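Local coordinates for protein pyridoxine 4-oxidase (Mesorhizobium loti, PDB 4HA6) that uses a bound FAD cofactor to oxidise pyridoxine at its 4-hydroxymethyl group, as a member of the GMC oxidoreductase family, at residues R219-E224 with R229-V234. Numbering follows the deposited sequence.
Sequences RRLKLE and RSLEVV
Glu232 OE1 is shared by two arginines, with Arg219 NE at 2.9 Å and Arg220 NE at 2.8 Å on opposite faces of the carboxylate plane. Each guanidinium binds side-on through NE and NH2, so OE2 is doubly held as well, by Arg219 NH2 at 2.7 Å and Arg220 NH2 at 3.2 Å. The two grips differ: Arg220 lies alongside the glutamate, its plane only 17° from the carboxylate, and approaches on the syn side, NE tilted out of the carboxylate plane and NH2 nearer to it, whereas Arg219 comes from above that plane, turned by 60°. A bend at chi3 (66°) brings the Arg219 guanidinium over Val234, whose CG2 sits 3.6 Å from CZ beneath one face. A glutamine in place of Glu232 would probably leave the two arginine charges without their shared counter-ion and turn an NH2 toward guanidinium N-H groups where an oxygen now accepts. The strands form an antiparallel beta hairpin in a three-stranded sheet, 217-224 at its edge and 227-235 in the middle, in the FAD-binding part of the chain. Near its turn lies a classic beta bulge, where Arg229 and Ser230 both face Lys222; Lys222 O takes a 2.7 Å bond from Arg229 N and a weak one from Ser230 N. Ser230 OG, beside the Lys222 methylenes, bonds to Glu241 of the third strand. On the other face, Leu221 CD2 meets Leu231 CG at 4.0 Å; Leu221 also packs on helix 252-262 and Leu231 on strand 4-7.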
loop_
_atom_site.group_PDB
_atom_site.type_symbol
_atom_site.label_atom_id
_atom_site.label_comp_id
_atom_site.label_asym_id
_atom_site.label_seq_id
_atom_site.Cartn_x
_atom_site.Cartn_y
_atom_site.Cartn_z
ATOM N N ARG A 219 14.622 3.884 -17.818
ATOM C CA ARG A 219 15.825 3.212 -17.311
ATOM C C ARG A 219 16.723 4.163 -16.542
ATOM O O ARG A 219 17.301 3.782 -15.524
ATOM C CB ARG A 219 16.614 2.548 -18.468
ATOM C CG ARG A 219 17.963 1.940 -18.067
ATOM C CD ARG A 219 18.495 0.919 -19.086
ATOM N NE ARG A 219 18.834 1.534 -20.366
ATOM C CZ ARG A 219 19.124 0.852 -21.478
ATOM N NH1 ARG A 219 19.112 -0.479 -21.471
ATOM N NH2 ARG A 219 19.423 1.496 -22.607
ATOM N N ARG A 220 16.860 5.390 -17.052
ATOM C CA ARG A 220 17.700 6.405 -16.426
ATOM C C ARG A 220 17.108 7.791 -16.644
ATOM O O ARG A 220 16.470 8.051 -17.680
ATOM C CB ARG A 220 19.116 6.384 -17.036
ATOM C CG ARG A 220 19.917 5.101 -16.811
ATOM C CD ARG A 220 21.318 5.158 -17.458
ATOM N NE ARG A 220 21.327 4.746 -18.865
ATOM C CZ ARG A 220 22.296 4.025 -19.430
ATOM N NH1 ARG A 220 23.337 3.624 -18.713
ATOM N NH2 ARG A 220 22.222 3.699 -20.713
ATOM N N LEU A 221 17.338 8.685 -15.680
ATOM C CA LEU A 221 17.063 10.107 -15.850
ATOM C C LEU A 221 18.407 10.744 -16.145
ATOM O O LEU A 221 19.395 10.458 -15.460
ATOM C CB LEU A 221 16.509 10.725 -14.567
ATOM C CG LEU A 221 15.318 9.997 -13.963
ATOM C CD1 LEU A 221 15.005 10.531 -12.582
ATOM C CD2 LEU A 221 14.127 10.141 -14.892
ATOM N N LYS A 222 18.451 11.610 -17.152
ATOM C CA LYS A 222 19.701 12.252 -17.523
ATOM C C LYS A 222 19.744 13.690 -17.019
ATOM O O LYS A 222 18.769 14.450 -17.143
ATOM C CB LYS A 222 19.916 12.168 -19.034
ATOM C CG LYS A 222 20.069 10.735 -19.534
ATOM C CD LYS A 222 20.410 10.685 -21.032
ATOM C CE LYS A 222 20.820 9.280 -21.477
ATOM N NZ LYS A 222 21.238 9.256 -22.919
ATOM N N LEU A 223 20.874 14.047 -16.419
ATOM C CA LEU A 223 21.006 15.327 -15.736
ATOM C C LEU A 223 21.812 16.355 -16.528
ATOM O O LEU A 223 22.713 16.012 -17.295
ATOM C CB LEU A 223 21.669 15.135 -14.365
ATOM C CG LEU A 223 20.828 14.714 -13.156
ATOM C CD1 LEU A 223 19.648 13.854 -13.549
ATOM C CD2 LEU A 223 21.701 14.013 -12.116
ATOM N N GLU A 224 21.481 17.618 -16.294
ATOM C CA GLU A 224 22.248 18.746 -16.776
ATOM C C GLU A 224 22.192 19.788 -15.667
ATOM O O GLU A 224 21.133 20.362 -15.409
ATOM C CB GLU A 224 21.624 19.296 -18.064
ATOM C CG GLU A 224 22.348 20.499 -18.654
ATOM C CD GLU A 224 21.891 20.814 -20.070
ATOM O OE1 GLU A 224 20.669 20.997 -20.289
ATOM O OE2 GLU A 224 22.760 20.869 -20.967
ATOM N N ARG A 229 17.192 16.583 -17.517
ATOM C CA ARG A 229 17.029 17.138 -18.858
ATOM C C ARG A 229 16.211 16.209 -19.743
ATOM O O ARG A 229 15.362 16.657 -20.532
ATOM C CB ARG A 229 18.399 17.432 -19.477
ATOM C CG ARG A 229 18.365 17.857 -20.941
ATOM C CD ARG A 229 19.779 18.068 -21.462
ATOM N NE ARG A 229 19.840 18.435 -22.879
ATOM C CZ ARG A 229 20.245 17.614 -23.847
ATOM N NH1 ARG A 229 20.614 16.373 -23.554
ATOM N NH2 ARG A 229 20.281 18.030 -25.108
ATOM N N SER A 230 16.450 14.911 -19.602
ATOM C CA SER A 230 15.723 13.930 -20.393
ATOM C C SER A 230 15.601 12.599 -19.662
ATOM O O SER A 230 16.219 12.395 -18.613
ATOM C CB SER A 230 16.422 13.713 -21.737
ATOM O OG SER A 230 17.686 13.098 -21.554
ATOM N N LEU A 231 14.801 11.701 -20.238
ATOM C CA LEU A 231 14.610 10.347 -19.728
ATOM C C LEU A 231 14.950 9.356 -20.820
ATOM O O LEU A 231 14.550 9.545 -21.972
ATOM C CB LEU A 231 13.149 10.107 -19.332
ATOM C CG LEU A 231 12.438 11.041 -18.367
ATOM C CD1 LEU A 231 11.939 12.272 -19.108
ATOM C CD2 LEU A 231 11.292 10.303 -17.718
ATOM N N GLU A 232 15.664 8.293 -20.465
ATOM C CA GLU A 232 15.920 7.200 -21.397
ATOM C C GLU A 232 14.818 6.180 -21.220
ATOM O O GLU A 232 14.629 5.632 -20.120
ATOM C CB GLU A 232 17.286 6.555 -21.126
ATOM C CG GLU A 232 17.599 5.371 -22.033
ATOM C CD GLU A 232 18.853 4.617 -21.606
ATOM O OE1 GLU A 232 19.053 4.431 -20.385
ATOM O OE2 GLU A 232 19.636 4.209 -22.494
ATOM N N VAL A 233 14.075 5.931 -22.291
ATOM C CA VAL A 233 12.957 4.997 -22.220
ATOM C C VAL A 233 13.244 3.751 -23.047
ATOM O O VAL A 233 13.663 3.841 -24.199
ATOM C CB VAL A 233 11.651 5.650 -22.666
ATOM C CG1 VAL A 233 10.501 4.657 -22.547
ATOM C CG2 VAL A 233 11.384 6.874 -21.811
ATOM N N VAL A 234 13.034 2.593 -22.435
ATOM C CA VAL A 234 13.306 1.312 -23.062
ATOM C C VAL A 234 11.990 0.586 -23.363
ATOM O O VAL A 234 11.202 0.265 -22.456
ATOM C CB VAL A 234 14.185 0.445 -22.149
ATOM C CG1 VAL A 234 14.430 -0.906 -22.788
ATOM C CG2 VAL A 234 15.518 1.165 -21.850
#